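Local coordinates for alpha-1,3-glucanase (Bacillus circulans, PDB 5ZRU), which probably hydrolyses alpha-1,3-glucan as the catalytic part of a longer secreted GH87 glucanase that also carries carbohydrate-binding modules, at residues M83-N88 / W116-S121; P124-A129 / N287-Y292; F40-T45 / R132-F137. All coordinates share one frame; numbering follows the deposited sequence.

Interaction 1. Residues M83-N88 / W116-S121; sequences MPDSAN and WQYFSS. With CA (calcium ion), chain I.
Tyr118 donates its phenolic proton to Asp85, with 2.5 Å between Tyr118 OH and Asp85 OD2. The bond uses the anti lone pair of OD2, and the carboxylate and the phenol ring lie only 12° apart, so the acid meets the ring at its edge as a nearly flat continuation. A second bond runs from the indole of Trp116 to the loop backbone: Trp116 NE1 lies 2.9 Å from Met83 O, nearly in line with the carbonyl, although the N-H is bent toward it with an angle of 133°. Tryptophan suits this place because it offers one donor on a broad apolar surface.

Asp85 also reaches a calcium ion through water. Trp116 O binds the metal directly at 2.4 Å, Ser115 O from just before the segment does the same, and five waters make up the rest of the shell. Water 2 lies within bonding distance of Asp85 OD2 and probably donates to it, and water 3 gives a proton, weakly, to Asp85 OD1. The carboxylate thus belongs to the second shell of the ion, and its negative charge probably helps to balance it. The site lies in the D1 part of the catalytic unit, where the loop after strand 76-82 meets the start of strand 117-119, a member of an antiparallel sheet.

With CG anti to its backbone N (chi1 -161°), Asp85 carries CG toward the Tyr118 hydroxyl, while its CB rests over one face of the indole. This is a CH-pi contact, Asp85 CB standing 3.9 Å from the centroid of the five-membered ring of Trp116. The other oxygen, Asp85 OD1, accepts a weak bond from Ser86 N, and Pro133 of the neighbouring strand touches both aromatic side chains.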
# COMPACT_ATOMS: atom_id res chain seq x y z
N MET A 83 12.04 -0.29 14.53
CA MET A 83 12.92 -0.87 15.54
C MET A 83 13.89 -1.80 14.81
O MET A 83 13.65 -2.18 13.67
CB MET A 83 12.12 -1.63 16.61
CG MET A 83 11.46 -2.91 16.11
SD MET A 83 10.40 -3.65 17.37
CE MET A 83 11.56 -4.48 18.46
N PRO A 84 15.02 -2.13 15.45
CA PRO A 84 16.06 -2.88 14.72
C PRO A 84 15.63 -4.30 14.39
O PRO A 84 14.83 -4.92 15.10
CB PRO A 84 17.25 -2.89 15.70
CG PRO A 84 16.90 -1.88 16.78
CD PRO A 84 15.41 -1.85 16.84
N ASP A 85 16.21 -4.81 13.31
CA ASP A 85 16.17 -6.22 12.97
C ASP A 85 17.20 -6.99 13.81
O ASP A 85 18.10 -6.40 14.43
CB ASP A 85 16.47 -6.38 11.47
CG ASP A 85 16.03 -7.73 10.89
OD1 ASP A 85 15.41 -8.54 11.60
OD2 ASP A 85 16.32 -7.97 9.70
N SER A 86 17.05 -8.30 13.85
CA SER A 86 18.07 -9.15 14.45
C SER A 86 19.15 -9.45 13.43
O SER A 86 18.98 -9.24 12.22
CB SER A 86 17.47 -10.45 14.97
OG SER A 86 16.94 -11.21 13.90
N ALA A 87 20.28 -9.98 13.91
CA ALA A 87 21.37 -10.31 13.00
C ALA A 87 20.98 -11.42 12.04
O ALA A 87 21.43 -11.44 10.89
CB ALA A 87 22.62 -10.71 13.80
N ASN A 88 20.14 -12.36 12.48
CA ASN A 88 19.72 -13.44 11.59
C ASN A 88 18.47 -13.10 10.79
O ASN A 88 17.91 -13.98 10.13
CB ASN A 88 19.50 -14.74 12.38
CG ASN A 88 18.34 -14.67 13.36
OD1 ASN A 88 17.59 -13.70 13.40
ND2 ASN A 88 18.20 -15.72 14.16
N TRP A 116 11.65 -5.15 7.44
CA TRP A 116 13.05 -5.29 7.05
C TRP A 116 13.25 -6.30 5.92
O TRP A 116 13.09 -7.51 6.11
CB TRP A 116 13.94 -5.65 8.26
CG TRP A 116 14.02 -4.52 9.25
CD1 TRP A 116 13.13 -4.26 10.26
CD2 TRP A 116 15.03 -3.50 9.34
NE1 TRP A 116 13.52 -3.14 10.96
CE2 TRP A 116 14.68 -2.65 10.41
CE3 TRP A 116 16.19 -3.22 8.61
CZ2 TRP A 116 15.46 -1.56 10.79
CZ3 TRP A 116 16.96 -2.13 8.98
CH2 TRP A 116 16.58 -1.30 10.05
N GLN A 117 13.57 -5.78 4.74
CA GLN A 117 13.92 -6.53 3.54
C GLN A 117 15.19 -5.92 2.96
O GLN A 117 15.38 -4.71 3.02
CB GLN A 117 12.80 -6.46 2.48
CG GLN A 117 11.53 -7.20 2.88
CD GLN A 117 11.65 -8.68 2.61
OE1 GLN A 117 11.39 -9.13 1.50
NE2 GLN A 117 12.05 -9.45 3.63
N TYR A 118 16.05 -6.76 2.38
CA TYR A 118 17.41 -6.35 2.07
C TYR A 118 17.73 -6.57 0.59
O TYR A 118 17.40 -7.61 0.02
CB TYR A 118 18.41 -7.11 2.97
CG TYR A 118 18.20 -6.85 4.45
CD1 TYR A 118 18.83 -5.79 5.09
CD2 TYR A 118 17.36 -7.68 5.21
CE1 TYR A 118 18.64 -5.55 6.44
CE2 TYR A 118 17.17 -7.45 6.57
CZ TYR A 118 17.81 -6.38 7.17
OH TYR A 118 17.62 -6.15 8.51
N PHE A 119 18.39 -5.58 -0.03
CA PHE A 119 18.53 -5.56 -1.48
C PHE A 119 19.99 -5.45 -1.91
O PHE A 119 20.63 -4.42 -1.65
CB PHE A 119 17.70 -4.42 -2.08
CG PHE A 119 16.22 -4.65 -1.96
CD1 PHE A 119 15.54 -5.38 -2.93
CD2 PHE A 119 15.53 -4.18 -0.85
CE1 PHE A 119 14.17 -5.62 -2.81
CE2 PHE A 119 14.15 -4.41 -0.72
CZ PHE A 119 13.48 -5.14 -1.69
N SER A 120 20.49 -6.48 -2.58
CA SER A 120 21.71 -6.40 -3.37
C SER A 120 21.43 -6.59 -4.85
O SER A 120 22.36 -6.58 -5.67
CB SER A 120 22.73 -7.44 -2.88
OG SER A 120 22.15 -8.73 -2.85
N SER A 121 20.16 -6.76 -5.21
CA SER A 121 19.67 -6.89 -6.57
C SER A 121 18.22 -6.42 -6.55
O SER A 121 17.76 -5.84 -5.56
CB SER A 121 19.79 -8.34 -7.06
OG SER A 121 18.88 -9.17 -6.35
CA CA I . 12.49 -9.07 7.85
O HOH W 1 10.81 -2.00 11.95
O HOH W 2 14.82 -9.48 8.00
O HOH W 3 13.07 -8.52 10.27
O HOH W 4 12.97 -10.95 6.31
O HOH W 5 10.48 -9.32 6.62
O HOH W 6 11.91 -10.99 9.31

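Interaction 2. Residues P124-A129 / N287-Y292; sequences PADTPA and NLRSRY. With PE5 (3,6,9,12,15,18,21,24-octaoxahexacosan-1-ol), chain C.
Asp126 and Ser290 bring the two backbones together, their CA atoms 6.3 Å apart, where the end of the short strand at 124-125 passes the irregular loop 287-292. The loop follows strand 277-285 of the parallel beta-helix expected of the D2 family, so the contact joins D1 to D2. Ser290 donates its hydroxyl proton to the acid, with 2.7 Å from Ser290 OG to Asp126 OD2, on the syn side and 29° out of the carboxylate plane. The same hydroxyl accepts from Tyr292 N, closing an ST turn; a serine fits because one small OG can both give and receive.

Asp126 OD1 accepts from both water 7 and Gln117 NE2 of the adjoining strand, and water 7 accepts from Arg291 N. An alanine in place of Asp126 would probably leave Ser290 OG and water 7 without their acceptors and loop 287-292 less firmly held to segment 124-129.

The chain of Arg289 is bent at chi3 (-80°), which turns NE back. Its guanidinium presents an edge to the backbone of Asp126, but the bond from Arg289 NH2 to Asp126 O is long and weak at 3.2 Å; the stronger partner of NH2 is Gly89 O. Water 4, a ligand of the nearby calcium ion, lies within bonding distance of both Asp126 O and Arg289 O. Beyond the polar patch, the ring of Pro124 crosses the aliphatic part of Arg291 at about a right angle, Pro124 CG lying 4.0 Å from Arg291 CD.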
# COMPACT_ATOMS: atom_id res chain seq x y z
N PRO A 124 14.45 -9.17 -3.14
CA PRO A 124 14.76 -8.99 -1.72
C PRO A 124 15.39 -10.23 -1.11
O PRO A 124 15.14 -11.36 -1.54
CB PRO A 124 13.39 -8.71 -1.09
CG PRO A 124 12.42 -9.39 -1.99
CD PRO A 124 12.99 -9.25 -3.39
N ALA A 125 16.23 -10.00 -0.11
CA ALA A 125 16.75 -11.04 0.76
C ALA A 125 16.20 -10.83 2.17
O ALA A 125 15.77 -9.74 2.53
CB ALA A 125 18.29 -11.02 0.78
N ASP A 126 16.20 -11.90 2.96
CA ASP A 126 15.47 -11.91 4.21
C ASP A 126 16.34 -11.67 5.44
O ASP A 126 15.81 -11.62 6.55
CB ASP A 126 14.72 -13.24 4.37
CG ASP A 126 13.57 -13.38 3.38
OD1 ASP A 126 12.84 -12.39 3.16
OD2 ASP A 126 13.41 -14.48 2.80
N THR A 127 17.65 -11.52 5.28
CA THR A 127 18.56 -11.28 6.38
C THR A 127 19.50 -10.13 6.04
O THR A 127 19.74 -9.85 4.86
CB THR A 127 19.41 -12.53 6.72
OG1 THR A 127 20.50 -12.63 5.80
CG2 THR A 127 18.57 -13.80 6.68
N PRO A 128 20.05 -9.46 7.06
CA PRO A 128 20.90 -8.28 6.79
C PRO A 128 22.13 -8.59 5.95
O PRO A 128 22.67 -7.68 5.31
CB PRO A 128 21.30 -7.81 8.20
CG PRO A 128 20.28 -8.35 9.09
CD PRO A 128 19.81 -9.64 8.50
N ALA A 129 22.59 -9.84 5.93
CA ALA A 129 23.71 -10.19 5.06
C ALA A 129 23.37 -10.06 3.59
O ALA A 129 24.29 -10.09 2.75
CB ALA A 129 24.19 -11.61 5.38
N ASN A 287 1.50 -14.41 9.53
CA ASN A 287 2.75 -14.74 10.20
C ASN A 287 3.88 -14.82 9.18
O ASN A 287 4.75 -15.70 9.24
CB ASN A 287 2.65 -16.05 10.99
CG ASN A 287 3.80 -16.20 11.97
OD1 ASN A 287 4.46 -15.22 12.31
ND2 ASN A 287 4.04 -17.43 12.44
N LEU A 288 3.90 -13.88 8.24
CA LEU A 288 4.75 -13.96 7.05
C LEU A 288 5.88 -12.94 7.12
O LEU A 288 5.63 -11.75 7.34
CB LEU A 288 3.92 -13.73 5.79
CG LEU A 288 4.68 -13.85 4.47
CD1 LEU A 288 5.12 -15.30 4.26
CD2 LEU A 288 3.84 -13.35 3.31
N ARG A 289 7.13 -13.40 6.92
CA ARG A 289 8.27 -12.49 6.89
C ARG A 289 9.08 -12.56 5.60
O ARG A 289 10.10 -11.88 5.50
CB ARG A 289 9.21 -12.73 8.08
CG ARG A 289 9.74 -14.16 8.17
CD ARG A 289 10.85 -14.28 9.23
NE ARG A 289 12.16 -13.82 8.75
CZ ARG A 289 13.00 -14.57 8.05
NH1 ARG A 289 12.66 -15.81 7.72
NH2 ARG A 289 14.17 -14.08 7.66
N SER A 290 8.65 -13.36 4.62
CA SER A 290 9.40 -13.53 3.38
C SER A 290 8.46 -13.58 2.19
O SER A 290 7.35 -14.12 2.27
CB SER A 290 10.25 -14.82 3.42
OG SER A 290 10.85 -15.08 2.16
N ARG A 291 8.93 -13.04 1.06
CA ARG A 291 8.25 -13.21 -0.22
C ARG A 291 8.46 -14.58 -0.84
O ARG A 291 7.79 -14.90 -1.83
CB ARG A 291 8.73 -12.15 -1.23
CG ARG A 291 8.19 -10.76 -1.00
CD ARG A 291 8.49 -9.86 -2.20
NE ARG A 291 7.72 -10.24 -3.39
CZ ARG A 291 7.72 -9.54 -4.52
NH1 ARG A 291 8.43 -8.42 -4.60
NH2 ARG A 291 6.99 -9.93 -5.55
N TYR A 292 9.39 -15.38 -0.31
CA TYR A 292 9.71 -16.69 -0.87
C TYR A 292 9.95 -16.62 -2.38
O TYR A 292 9.48 -17.47 -3.14
CB TYR A 292 8.61 -17.70 -0.56
CG TYR A 292 8.50 -18.12 0.89
CD1 TYR A 292 9.33 -19.10 1.42
CD2 TYR A 292 7.52 -17.58 1.72
CE1 TYR A 292 9.21 -19.52 2.73
CE2 TYR A 292 7.39 -17.99 3.04
CZ TYR A 292 8.24 -18.96 3.54
OH TYR A 292 8.13 -19.38 4.84
C48 PE5 C . 1.54 -14.77 15.28
C50 PE5 C . 2.47 -13.85 14.48
O1 PE5 C . 3.63 -13.58 15.23
C1 PE5 C . 4.59 -12.81 14.57
C2 PE5 C . 5.72 -12.40 15.53
O2 PE5 C . 5.21 -11.57 16.53
C3 PE5 C . 6.10 -11.24 17.56
C4 PE5 C . 5.38 -10.38 18.61
O3 PE5 C . 4.84 -9.23 18.00
C5 PE5 C . 4.23 -8.30 18.85
C6 PE5 C . 2.86 -7.89 18.29
O4 PE5 C . 2.95 -6.80 17.41
C7 PE5 C . 2.13 -6.85 16.27
C8 PE5 C . 0.68 -7.10 16.67
O5 PE5 C . -0.04 -7.50 15.55
C9 PE5 C . -1.32 -8.02 15.82
C10 PE5 C . -2.36 -6.98 15.43
O6 PE5 C . -3.19 -6.72 16.52
C11 PE5 C . -3.87 -5.50 16.46
C12 PE5 C . -4.51 -5.19 17.81
O7 PE5 C . -5.88 -5.13 17.60
C13 PE5 C . -6.55 -4.12 18.31
C14 PE5 C . -8.00 -4.55 18.49
O8 PE5 C . -8.03 -5.94 18.69
C15 PE5 C . -9.30 -6.52 18.81
C16 PE5 C . -9.45 -7.14 20.20
O52 PE5 C . -9.39 -8.54 20.13
O HOH W 4 12.97 -10.95 6.31
O HOH W 7 11.47 -11.82 0.83

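Interaction 3. Residues F40-T45 / R132-F137; sequences FDQALT and RPLFRF
Arg136 points its guanidinium end-on at the backbone of Gln42, both terminal nitrogens converging on one carbonyl oxygen. Arg136 NH2 lies 2.8 Å and Arg136 NH1 3.0 Å from Gln42 O; the oxygen sits within 7° of the guanidinium plane, and both donors come from the same face of the carbonyl plane. The flat group is also sandwiched: Leu44 O and Thr45 CA lie over one face toward the rim, and Pro133 O over the centre of the opposite face. A bend at chi3 (-78°) turns NE away from the line of the chain, and NE makes a salt bridge with Glu48, which helps to fix the rotation of the group. Arginine suits the site because its planar head can serve several oxygens at once.

Gln42 and Arg132 meet at an oblique angle, amide and guanidinium planes 68° apart. The bond from Arg132 NH1 to Gln42 OE1 is 3.0 Å long and reaches the oxygen from above the amide plane. Water 8 links Gln42 OE1 to Arg132 NH2, while water 9 joins Gln42 O, Arg132 NH1 and Pro133 O.

Further along, Thr45 CG2 lies against Phe137, 3.8 Å from Phe137 CE1, and Thr45 O lies at the ring edge in its plane. Water 10 bridges Thr45 OG1 and Arg136 NH1.

The carbonyl gripped by Arg136 belongs to a type I beta turn from Asp41 to Leu44, opened by an Asx turn in which Asp41 OD1 takes Ala43 N; this turn between strands 33-36 and 53-57 is thereby clasped against strand 132-144 within D1.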
# COMPACT_ATOMS: atom_id res chain seq x y z
N PHE A 40 16.95 12.50 0.90
CA PHE A 40 16.34 11.23 0.49
C PHE A 40 17.34 10.08 0.42
O PHE A 40 17.11 9.09 -0.28
CB PHE A 40 15.61 11.37 -0.86
CG PHE A 40 14.60 12.48 -0.88
CD1 PHE A 40 13.32 12.27 -0.41
CD2 PHE A 40 14.95 13.74 -1.34
CE1 PHE A 40 12.38 13.30 -0.42
CE2 PHE A 40 14.02 14.78 -1.36
CZ PHE A 40 12.74 14.56 -0.89
N ASP A 41 18.45 10.19 1.16
CA ASP A 41 19.50 9.17 1.12
C ASP A 41 18.99 7.87 1.74
O ASP A 41 18.69 7.84 2.94
CB ASP A 41 20.73 9.70 1.84
CG ASP A 41 21.86 8.68 1.95
OD1 ASP A 41 21.74 7.54 1.45
OD2 ASP A 41 22.89 9.04 2.56
N GLN A 42 18.90 6.81 0.95
CA GLN A 42 18.26 5.58 1.42
C GLN A 42 19.13 4.79 2.38
O GLN A 42 18.65 3.80 2.96
CB GLN A 42 17.86 4.70 0.24
CG GLN A 42 16.77 5.36 -0.60
CD GLN A 42 16.44 4.58 -1.85
OE1 GLN A 42 16.23 3.37 -1.81
NE2 GLN A 42 16.39 5.28 -2.99
N ALA A 43 20.38 5.20 2.58
CA ALA A 43 21.16 4.61 3.66
C ALA A 43 20.59 4.98 5.03
O ALA A 43 20.85 4.26 6.00
CB ALA A 43 22.62 5.05 3.57
N LEU A 44 19.82 6.06 5.12
CA LEU A 44 19.30 6.55 6.39
C LEU A 44 17.89 6.02 6.62
O LEU A 44 17.04 6.10 5.73
CB LEU A 44 19.26 8.08 6.41
CG LEU A 44 20.58 8.82 6.19
CD1 LEU A 44 20.33 10.30 5.96
CD2 LEU A 44 21.49 8.61 7.40
N THR A 45 17.65 5.48 7.83
CA THR A 45 16.32 5.01 8.18
C THR A 45 15.27 6.09 7.94
O THR A 45 14.14 5.80 7.50
CB THR A 45 16.31 4.56 9.65
OG1 THR A 45 17.25 3.48 9.82
CG2 THR A 45 14.91 4.08 10.08
N ARG A 132 21.23 -3.92 1.28
CA ARG A 132 20.83 -2.70 2.00
C ARG A 132 19.36 -2.76 2.40
O ARG A 132 18.53 -3.36 1.70
CB ARG A 132 21.09 -1.46 1.14
CG ARG A 132 20.24 -1.35 -0.12
CD ARG A 132 20.64 -0.11 -0.90
NE ARG A 132 19.94 0.04 -2.17
CZ ARG A 132 18.79 0.70 -2.31
NH1 ARG A 132 18.22 1.26 -1.25
NH2 ARG A 132 18.23 0.81 -3.50
N PRO A 133 19.00 -2.15 3.53
CA PRO A 133 17.64 -2.33 4.07
C PRO A 133 16.61 -1.37 3.48
O PRO A 133 16.89 -0.19 3.23
CB PRO A 133 17.83 -2.05 5.57
CG PRO A 133 18.92 -1.01 5.59
CD PRO A 133 19.88 -1.46 4.48
N LEU A 134 15.41 -1.91 3.26
CA LEU A 134 14.17 -1.16 3.08
C LEU A 134 13.11 -1.83 3.94
O LEU A 134 13.40 -2.80 4.66
CB LEU A 134 13.75 -1.09 1.60
CG LEU A 134 14.70 -0.31 0.67
CD1 LEU A 134 14.22 -0.44 -0.79
CD2 LEU A 134 14.78 1.15 1.07
N PHE A 135 11.87 -1.32 3.90
CA PHE A 135 10.81 -1.78 4.80
C PHE A 135 11.25 -1.60 6.26
O PHE A 135 11.05 -2.48 7.10
CB PHE A 135 10.44 -3.25 4.50
CG PHE A 135 9.09 -3.71 5.06
CD1 PHE A 135 8.27 -2.86 5.79
CD2 PHE A 135 8.66 -5.01 4.82
CE1 PHE A 135 7.03 -3.32 6.29
CE2 PHE A 135 7.43 -5.47 5.31
CZ PHE A 135 6.62 -4.62 6.05
N ARG A 136 11.86 -0.46 6.57
CA ARG A 136 12.34 -0.25 7.93
C ARG A 136 11.23 0.16 8.89
O ARG A 136 11.42 0.06 10.11
CB ARG A 136 13.48 0.77 7.94
CG ARG A 136 14.78 0.17 7.38
CD ARG A 136 15.85 1.23 7.11
NE ARG A 136 15.56 1.93 5.87
CZ ARG A 136 16.47 2.55 5.12
NH1 ARG A 136 17.75 2.57 5.50
NH2 ARG A 136 16.11 3.12 3.99
N PHE A 137 10.08 0.62 8.39
CA PHE A 137 8.97 1.02 9.24
C PHE A 137 7.83 0.01 9.16
O PHE A 137 7.70 -0.75 8.20
CB PHE A 137 8.48 2.43 8.88
CG PHE A 137 9.38 3.54 9.38
CD1 PHE A 137 10.51 3.91 8.66
CD2 PHE A 137 9.10 4.19 10.57
CE1 PHE A 137 11.35 4.93 9.12
CE2 PHE A 137 9.93 5.21 11.06
CZ PHE A 137 11.06 5.58 10.33
O HOH W 8 15.50 1.76 -3.94
O HOH W 9 18.73 1.19 1.83
O HOH W 10 18.97 2.18 8.07

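In the fold
The three contacts cluster on one side of the chain's centre. Centres of interactions 1 and 2 lie about 8 Å apart, those of 1 and 3 about 10 Å, and those of 2 and 3 about 16 Å. Strand 117-119 stands in the middle, pairing with 124-125 on one flank and 132-144 on the other in one antiparallel sheet. Along the chain interaction 1 closes before interaction 2 opens and falls between the two ends of interaction 3, whereas 2 and 3 alternate. Interactions 1 and 3 stay within D1; interaction 2 leads to D2, and water 4, a calcium ligand, is common to 1 and 2. This calcium site therefore lies next to the junction of the two domains.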